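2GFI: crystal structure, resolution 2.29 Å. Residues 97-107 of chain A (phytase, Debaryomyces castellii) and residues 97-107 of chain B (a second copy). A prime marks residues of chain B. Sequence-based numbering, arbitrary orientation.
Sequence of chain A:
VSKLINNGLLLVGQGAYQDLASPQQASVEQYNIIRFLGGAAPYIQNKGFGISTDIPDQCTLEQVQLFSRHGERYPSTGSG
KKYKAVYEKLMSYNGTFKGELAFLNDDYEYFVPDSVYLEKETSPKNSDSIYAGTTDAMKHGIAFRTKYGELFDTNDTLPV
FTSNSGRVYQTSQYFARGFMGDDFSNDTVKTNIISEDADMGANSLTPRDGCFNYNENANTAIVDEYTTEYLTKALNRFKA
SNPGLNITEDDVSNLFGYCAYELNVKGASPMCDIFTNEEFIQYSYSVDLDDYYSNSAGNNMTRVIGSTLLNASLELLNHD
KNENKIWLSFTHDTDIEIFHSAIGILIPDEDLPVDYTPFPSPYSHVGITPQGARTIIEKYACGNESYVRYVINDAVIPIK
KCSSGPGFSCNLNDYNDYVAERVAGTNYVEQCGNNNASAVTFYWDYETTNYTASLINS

Chain A (97-107) FKGELAFLNDD
Chain B, residues 97-107: FKGELAFLNDD

How are the two stretches laid against each other? They are copies of one segment related by an exact two-fold axis, so each contact off the axis occurs twice, while Ala102 meets its own copy once. The register shows that the chains run in opposite directions: Ala102 lies opposite Ala102′, with their CA atoms 6.7 Å apart; Gly99 CA is 5.9 Å from Asp106′ CA, and Lys98 CA 6.8 Å from Asn105′ CA. Each stretch has a 3-10 segment at 100-105, with phi near -60° and psi near -30° at Ala102 and Leu104, while Leu101 is at -91/4. Ala102 N donates to Gly99 O at 3.1 Å, and Asn105 N to Ala102 O at 3.0 Å. At the centre the CA-to-CB bonds of both alanines point toward the partner, bringing Ala102 CB within 3.8 Å of Ala102′ CB, an apolar contact. Together the stretches bury 355 Å².

What does Asp106, which covers the most surface, hold on to? Its phi/psi is -92/54, and its CA-to-CB bond points sideways, but with chi1 at -53° (m) and chi2 at 150° the carboxylate comes nearer the partner. Asp106 OD2 accepts a hydrogen bond from Gly99′ N at 3.1 Å, with an N-H...O angle of 137°, somewhat bent. Its other oxygen, Asp106 OD1, lies 2.8 Å from the oxygen of water 4, which is also 2.7 Å from Gly99′ O, so the carboxylate reaches both polar backbone atoms of one glycine, one directly and one through water. Gly99 has phi/psi 66/-145, a positive phi that by itself favours glycine.

Why does Lys98 cover so much surface without pairing its charge here? Its backbone is extended at -125/173, and its CA-to-CB bond points sideways. The chi angles m, t, m, m lead its end away from the partner, and Lys98 NZ is hydrogen-bonded elsewhere in the structure. What meets the other chain is the aliphatic part: Lys98 CD packs 3.9 Å from Asn105′ CB.

What holds the side chain of Asn105, which packs against Lys98′? Its CA-to-CB bond points toward the partner, but with chi1 at -50° (m) and chi2 at -45° its amide turns back to its own chain. Phe97 has phi/psi -63/138; Phe97 N donates to Asn105 OD1 at 2.9 Å, and Asn105 ND2 donates to Phe97 O at 2.7 Å. This paired bond ties the start of the stretch to the end of the 3-10 segment. A water oxygen modelled at two sites 0.8 Å apart, water 1 and water 2, lies between the copies; the oxygen of water 1 is 2.9 Å from Phe97 O and 2.7 Å from Phe97′ O.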

ATOM      1  N   PHE A  97      10.381 -35.034   0.573  1.00 27.54           N
ATOM      2  CA  PHE A  97      10.935 -33.768   0.097  1.00 26.16           C
ATOM      3  C   PHE A  97      11.297 -32.861   1.255  1.00 25.09           C
ATOM      4  O   PHE A  97      10.567 -32.765   2.227  1.00 24.73           O
ATOM      5  CB  PHE A  97       9.937 -33.048  -0.819  1.00 25.85           C
ATOM      6  CG  PHE A  97       9.849 -33.637  -2.199  1.00 24.90           C
ATOM      7  CD1 PHE A  97      10.815 -33.340  -3.148  1.00 25.03           C
ATOM      8  CD2 PHE A  97       8.795 -34.477  -2.545  1.00 24.76           C
ATOM      9  CE1 PHE A  97      10.752 -33.863  -4.435  1.00 25.43           C
ATOM     10  CE2 PHE A  97       8.721 -35.016  -3.838  1.00 25.61           C
ATOM     11  CZ  PHE A  97       9.707 -34.701  -4.786  1.00 24.34           C
ATOM     12  N   LYS A  98      12.437 -32.204   1.142  1.00 24.55           N
ATOM     13  CA  LYS A  98      12.888 -31.225   2.132  1.00 24.64           C
ATOM     14  C   LYS A  98      13.175 -29.927   1.396  1.00 23.80           C
ATOM     15  O   LYS A  98      13.116 -29.909   0.181  1.00 22.97           O
ATOM     16  CB  LYS A  98      14.125 -31.737   2.897  1.00 24.00           C
ATOM     17  CG  LYS A  98      13.785 -32.951   3.839  1.00 25.63           C
ATOM     18  CD  LYS A  98      14.920 -33.325   4.801  1.00 25.94           C
ATOM     19  CE  LYS A  98      16.175 -33.792   4.052  1.00 29.28           C
ATOM     20  NZ  LYS A  98      15.864 -34.926   3.144  1.00 31.81           N
ATOM     21  N   GLY A  99      13.474 -28.843   2.133  1.00 24.01           N
ATOM     22  CA  GLY A  99      13.773 -27.562   1.519  1.00 22.55           C
ATOM     23  C   GLY A  99      12.598 -26.924   0.784  1.00 22.55           C
ATOM     24  O   GLY A  99      11.443 -27.024   1.202  1.00 21.85           O
ATOM     25  N   GLU A 100      12.905 -26.239  -0.309  1.00 23.25           N
ATOM     26  CA  GLU A 100      11.892 -25.542  -1.103  1.00 24.57           C
ATOM     27  C   GLU A 100      10.829 -26.459  -1.635  1.00 23.03           C
ATOM     28  O   GLU A 100       9.737 -26.010  -1.909  1.00 22.65           O
ATOM     29  CB  GLU A 100      12.496 -24.875  -2.341  1.00 25.78           C
ATOM     30  CG  GLU A 100      13.721 -24.052  -2.101  1.00 32.64           C
ATOM     31  CD  GLU A 100      14.932 -24.730  -2.673  1.00 35.69           C
ATOM     32  OE1 GLU A 100      15.383 -25.812  -2.143  1.00 43.44           O
ATOM     33  OE2 GLU A 100      15.402 -24.172  -3.677  1.00 41.64           O
ATOM     34  N   LEU A 101      11.166 -27.729  -1.851  1.00 22.38           N
ATOM     35  CA  LEU A 101      10.207 -28.663  -2.458  1.00 21.14           C
ATOM     36  C   LEU A 101       9.349 -29.405  -1.437  1.00 20.59           C
ATOM     37  O   LEU A 101       8.529 -30.242  -1.815  1.00 20.07           O
ATOM     38  CB  LEU A 101      10.920 -29.642  -3.388  1.00 21.45           C
ATOM     39  CG  LEU A 101      11.662 -29.044  -4.592  1.00 20.63           C
ATOM     40  CD1 LEU A 101      12.238 -30.163  -5.427  1.00 19.96           C
ATOM     41  CD2 LEU A 101      10.731 -28.167  -5.422  1.00 19.63           C
ATOM     42  N   ALA A 102       9.489 -29.073  -0.154  1.00 20.05           N
ATOM     43  CA  ALA A 102       8.756 -29.815   0.905  1.00 20.88           C
ATOM     44  C   ALA A 102       7.241 -29.810   0.763  1.00 21.26           C
ATOM     45  O   ALA A 102       6.571 -30.764   1.169  1.00 22.22           O
ATOM     46  CB  ALA A 102       9.152 -29.332   2.316  1.00 20.29           C
ATOM     47  N   PHE A 103       6.685 -28.729   0.225  1.00 21.36           N
ATOM     48  CA  PHE A 103       5.231 -28.637   0.085  1.00 20.97           C
ATOM     49  C   PHE A 103       4.693 -29.814  -0.749  1.00 21.84           C
ATOM     50  O   PHE A 103       3.490 -30.103  -0.705  1.00 22.09           O
ATOM     51  CB  PHE A 103       4.833 -27.305  -0.572  1.00 19.46           C
ATOM     52  CG  PHE A 103       5.341 -27.162  -1.996  1.00 17.89           C
ATOM     53  CD1 PHE A 103       4.566 -27.587  -3.074  1.00 14.62           C
ATOM     54  CD2 PHE A 103       6.601 -26.611  -2.253  1.00 16.69           C
ATOM     55  CE1 PHE A 103       5.036 -27.461  -4.383  1.00 14.29           C
ATOM     56  CE2 PHE A 103       7.083 -26.509  -3.562  1.00 15.13           C
ATOM     57  CZ  PHE A 103       6.286 -26.898  -4.627  1.00 15.60           C
ATOM     58  N   LEU A 104       5.583 -30.451  -1.513  1.00 22.49           N
ATOM     59  CA  LEU A 104       5.249 -31.609  -2.363  1.00 23.82           C
ATOM     60  C   LEU A 104       4.750 -32.798  -1.579  1.00 24.36           C
ATOM     61  O   LEU A 104       3.947 -33.560  -2.090  1.00 24.62           O
ATOM     62  CB  LEU A 104       6.430 -32.034  -3.232  1.00 23.65           C
ATOM     63  CG  LEU A 104       6.855 -31.027  -4.311  1.00 23.38           C
ATOM     64  CD1 LEU A 104       8.106 -31.487  -4.984  1.00 20.90           C
ATOM     65  CD2 LEU A 104       5.738 -30.830  -5.338  1.00 23.25           C
ATOM     66  N   ASN A 105       5.208 -32.930  -0.335  1.00 25.43           N
ATOM     67  CA  ASN A 105       4.703 -33.942   0.621  1.00 26.39           C
ATOM     68  C   ASN A 105       3.261 -33.721   1.122  1.00 27.71           C
ATOM     69  O   ASN A 105       2.633 -34.651   1.639  1.00 27.51           O
ATOM     70  CB  ASN A 105       5.594 -34.013   1.882  1.00 25.82           C
ATOM     71  CG  ASN A 105       7.081 -34.141   1.568  1.00 24.13           C
ATOM     72  OD1 ASN A 105       7.488 -34.921   0.722  1.00 22.05           O
ATOM     73  ND2 ASN A 105       7.893 -33.345   2.262  1.00 22.14           N
ATOM     74  N   ASP A 106       2.733 -32.501   1.012  1.00 29.00           N
ATOM     75  CA  ASP A 106       1.536 -32.171   1.793  1.00 30.79           C
ATOM     76  C   ASP A 106       0.208 -32.404   1.105  1.00 31.82           C
ATOM     77  O   ASP A 106      -0.628 -31.499   1.057  1.00 32.53           O
ATOM     78  CB  ASP A 106       1.613 -30.746   2.331  1.00 30.86           C
ATOM     79  CG  ASP A 106       2.891 -30.496   3.084  1.00 32.16           C
ATOM     80  OD1 ASP A 106       3.364 -29.336   3.073  1.00 35.64           O
ATOM     81  OD2 ASP A 106       3.509 -31.398   3.693  1.00 31.38           O
ATOM     82  N   ASP A 107      -0.011 -33.622   0.603  1.00 32.77           N
ATOM     83  CA  ASP A 107      -1.192 -33.881  -0.206  1.00 33.75           C
ATOM     84  C   ASP A 107      -1.252 -32.798  -1.228  1.00 32.01           C
ATOM     85  O   ASP A 107      -2.250 -32.073  -1.334  1.00 32.78           O
ATOM     86  CB  ASP A 107      -2.466 -33.821   0.635  1.00 35.69           C
ATOM     87  CG  ASP A 107      -2.495 -34.877   1.706  1.00 39.59           C
ATOM     88  OD1 ASP A 107      -1.815 -35.936   1.513  1.00 43.90           O
ATOM     89  OD2 ASP A 107      -3.182 -34.728   2.756  1.00 43.46           O
TER
ATOM     90  N   PHE B  97      10.531 -33.724   9.337  1.00 27.54           N
ATOM     91  CA  PHE B  97       9.340 -32.896   9.512  1.00 26.16           C
ATOM     92  C   PHE B  97       8.633 -32.671   8.190  1.00 25.09           C
ATOM     93  O   PHE B  97       9.267 -32.447   7.172  1.00 24.73           O
ATOM     94  CB  PHE B  97       9.707 -31.539  10.128  1.00 25.85           C
ATOM     95  CG  PHE B  97       9.993 -31.604  11.602  1.00 24.90           C
ATOM     96  CD1 PHE B  97       8.951 -31.649  12.515  1.00 25.03           C
ATOM     97  CD2 PHE B  97      11.303 -31.607  12.070  1.00 24.76           C
ATOM     98  CE1 PHE B  97       9.188 -31.698  13.884  1.00 25.43           C
ATOM     99  CE2 PHE B  97      11.558 -31.662  13.448  1.00 25.61           C
ATOM    100  CZ  PHE B  97      10.489 -31.704  14.357  1.00 24.34           C
ATOM    101  N   LYS B  98       7.316 -32.741   8.218  1.00 24.55           N
ATOM    102  CA  LYS B  98       6.482 -32.465   7.048  1.00 24.64           C
ATOM    103  C   LYS B  98       5.476 -31.397   7.443  1.00 23.80           C
ATOM    104  O   LYS B  98       5.419 -31.035   8.603  1.00 22.97           O
ATOM    105  CB  LYS B  98       5.790 -33.745   6.541  1.00 24.00           C
ATOM    106  CG  LYS B  98       6.812 -34.771   5.922  1.00 25.63           C
ATOM    107  CD  LYS B  98       6.146 -35.938   5.182  1.00 25.94           C
ATOM    108  CE  LYS B  98       5.295 -36.803   6.123  1.00 29.28           C
ATOM    109  NZ  LYS B  98       6.103 -37.301   7.267  1.00 31.81           N
ATOM    110  N   GLY B  99       4.692 -30.888   6.476  1.00 24.01           N
ATOM    111  CA  GLY B  99       3.694 -29.871   6.759  1.00 22.55           C
ATOM    112  C   GLY B  99       4.268 -28.530   7.208  1.00 22.55           C
ATOM    113  O   GLY B  99       5.319 -28.089   6.742  1.00 21.85           O
ATOM    114  N   GLU B 100       3.552 -27.870   8.108  1.00 23.25           N
ATOM    115  CA  GLU B 100       3.953 -26.557   8.612  1.00 24.57           C
ATOM    116  C   GLU B 100       5.299 -26.568   9.277  1.00 23.03           C
ATOM    117  O   GLU B 100       5.942 -25.543   9.340  1.00 22.65           O
ATOM    118  CB  GLU B 100       2.988 -26.034   9.679  1.00 25.78           C
ATOM    119  CG  GLU B 100       1.535 -26.110   9.331  1.00 32.64           C
ATOM    120  CD  GLU B 100       0.851 -27.164  10.153  1.00 35.69           C
ATOM    121  OE1 GLU B 100       1.108 -28.410   9.958  1.00 43.44           O
ATOM    122  OE2 GLU B 100       0.075 -26.716  11.012  1.00 41.64           O
ATOM    123  N   LEU B 101       5.695 -27.707   9.842  1.00 22.38           N
ATOM    124  CA  LEU B 101       6.957 -27.771  10.592  1.00 21.14           C
ATOM    125  C   LEU B 101       8.158 -28.156   9.734  1.00 20.59           C
ATOM    126  O   LEU B 101       9.269 -28.277  10.249  1.00 20.07           O
ATOM    127  CB  LEU B 101       6.823 -28.699  11.797  1.00 21.45           C
ATOM    128  CG  LEU B 101       5.784 -28.316  12.860  1.00 20.63           C
ATOM    129  CD1 LEU B 101       5.849 -29.306  13.998  1.00 19.96           C
ATOM    130  CD2 LEU B 101       6.015 -26.894  13.358  1.00 19.63           C
ATOM    131  N   ALA B 102       7.960 -28.301   8.424  1.00 20.05           N
ATOM    132  CA  ALA B 102       9.061 -28.766   7.538  1.00 20.88           C
ATOM    133  C   ALA B 102      10.310 -27.897   7.555  1.00 21.26           C
ATOM    134  O   ALA B 102      11.422 -28.397   7.358  1.00 22.22           O
ATOM    135  CB  ALA B 102       8.578 -28.962   6.085  1.00 20.29           C
ATOM    136  N   PHE B 103      10.141 -26.593   7.748  1.00 21.36           N
ATOM    137  CA  PHE B 103      11.292 -25.689   7.746  1.00 20.97           C
ATOM    138  C   PHE B 103      12.317 -26.117   8.810  1.00 21.84           C
ATOM    139  O   PHE B 103      13.482 -25.702   8.748  1.00 22.09           O
ATOM    140  CB  PHE B 103      10.844 -24.241   8.001  1.00 19.46           C
ATOM    141  CG  PHE B 103      10.230 -24.036   9.375  1.00 17.89           C
ATOM    142  CD1 PHE B 103      11.023 -23.671  10.462  1.00 14.62           C
ATOM    143  CD2 PHE B 103       8.859 -24.219   9.580  1.00 16.69           C
ATOM    144  CE1 PHE B 103      10.460 -23.490  11.726  1.00 14.29           C
ATOM    145  CE2 PHE B 103       8.297 -24.062  10.851  1.00 15.13           C
ATOM    146  CZ  PHE B 103       9.091 -23.660  11.915  1.00 15.60           C
ATOM    147  N   LEU B 104      11.863 -26.912   9.781  1.00 22.49           N
ATOM    148  CA  LEU B 104      12.708 -27.433  10.873  1.00 23.82           C
ATOM    149  C   LEU B 104      13.835 -28.310  10.387  1.00 24.36           C
ATOM    150  O   LEU B 104      14.881 -28.346  11.013  1.00 24.62           O
ATOM    151  CB  LEU B 104      11.886 -28.191  11.912  1.00 23.65           C
ATOM    152  CG  LEU B 104      10.897 -27.343  12.724  1.00 23.38           C
ATOM    153  CD1 LEU B 104      10.052 -28.217  13.589  1.00 20.90           C
ATOM    154  CD2 LEU B 104      11.639 -26.309  13.574  1.00 23.25           C
ATOM    155  N   ASN B 105      13.624 -28.987   9.259  1.00 25.43           N
ATOM    156  CA  ASN B 105      14.673 -29.766   8.561  1.00 26.39           C
ATOM    157  C   ASN B 105      15.794 -28.930   7.909  1.00 27.71           C
ATOM    158  O   ASN B 105      16.866 -29.462   7.602  1.00 27.51           O
ATOM    159  CB  ASN B 105      14.068 -30.635   7.436  1.00 25.82           C
ATOM    160  CG  ASN B 105      12.873 -31.468   7.888  1.00 24.13           C
ATOM    161  OD1 ASN B 105      12.893 -32.092   8.937  1.00 22.05           O
ATOM    162  ND2 ASN B 105      11.816 -31.458   7.078  1.00 22.14           N
ATOM    163  N   ASP B 106      15.559 -27.642   7.657  1.00 29.00           N
ATOM    164  CA  ASP B 106      16.438 -26.928   6.725  1.00 30.79           C
ATOM    165  C   ASP B 106      17.619 -26.210   7.343  1.00 31.82           C
ATOM    166  O   ASP B 106      17.817 -25.019   7.089  1.00 32.53           O
ATOM    167  CB  ASP B 106      15.637 -25.973   5.844  1.00 30.86           C
ATOM    168  CG  ASP B 106      14.494 -26.668   5.155  1.00 32.16           C
ATOM    169  OD1 ASP B 106      13.466 -26.000   4.903  1.00 35.64           O
ATOM    170  OD2 ASP B 106      14.520 -27.882   4.851  1.00 31.38           O
ATOM    171  N   ASP B 107      18.427 -26.930   8.124  1.00 32.77           N
ATOM    172  CA  ASP B 107      19.490 -26.282   8.878  1.00 33.75           C
ATOM    173  C   ASP B 107      18.868 -25.121   9.576  1.00 32.01           C
ATOM    174  O   ASP B 107      19.295 -23.971   9.412  1.00 32.78           O
ATOM    175  CB  ASP B 107      20.585 -25.756   7.952  1.00 35.69           C
ATOM    176  CG  ASP B 107      21.271 -26.859   7.192  1.00 39.59           C
ATOM    177  OD1 ASP B 107      21.267 -28.023   7.705  1.00 43.90           O
ATOM    178  OD2 ASP B 107      21.845 -26.636   6.088  1.00 43.46           O
TER
HETATM  179  O   HOH W   1       9.264 -31.780   4.571  0.50 24.22           O
HETATM  180  O   HOH W   2       9.999 -31.559   4.559  0.50 24.22           O
HETATM  181  O   HOH W   3      11.066 -26.899   3.889  1.00 25.46           O
HETATM  182  O   HOH W   4       5.776 -28.479   4.093  1.00 25.46           O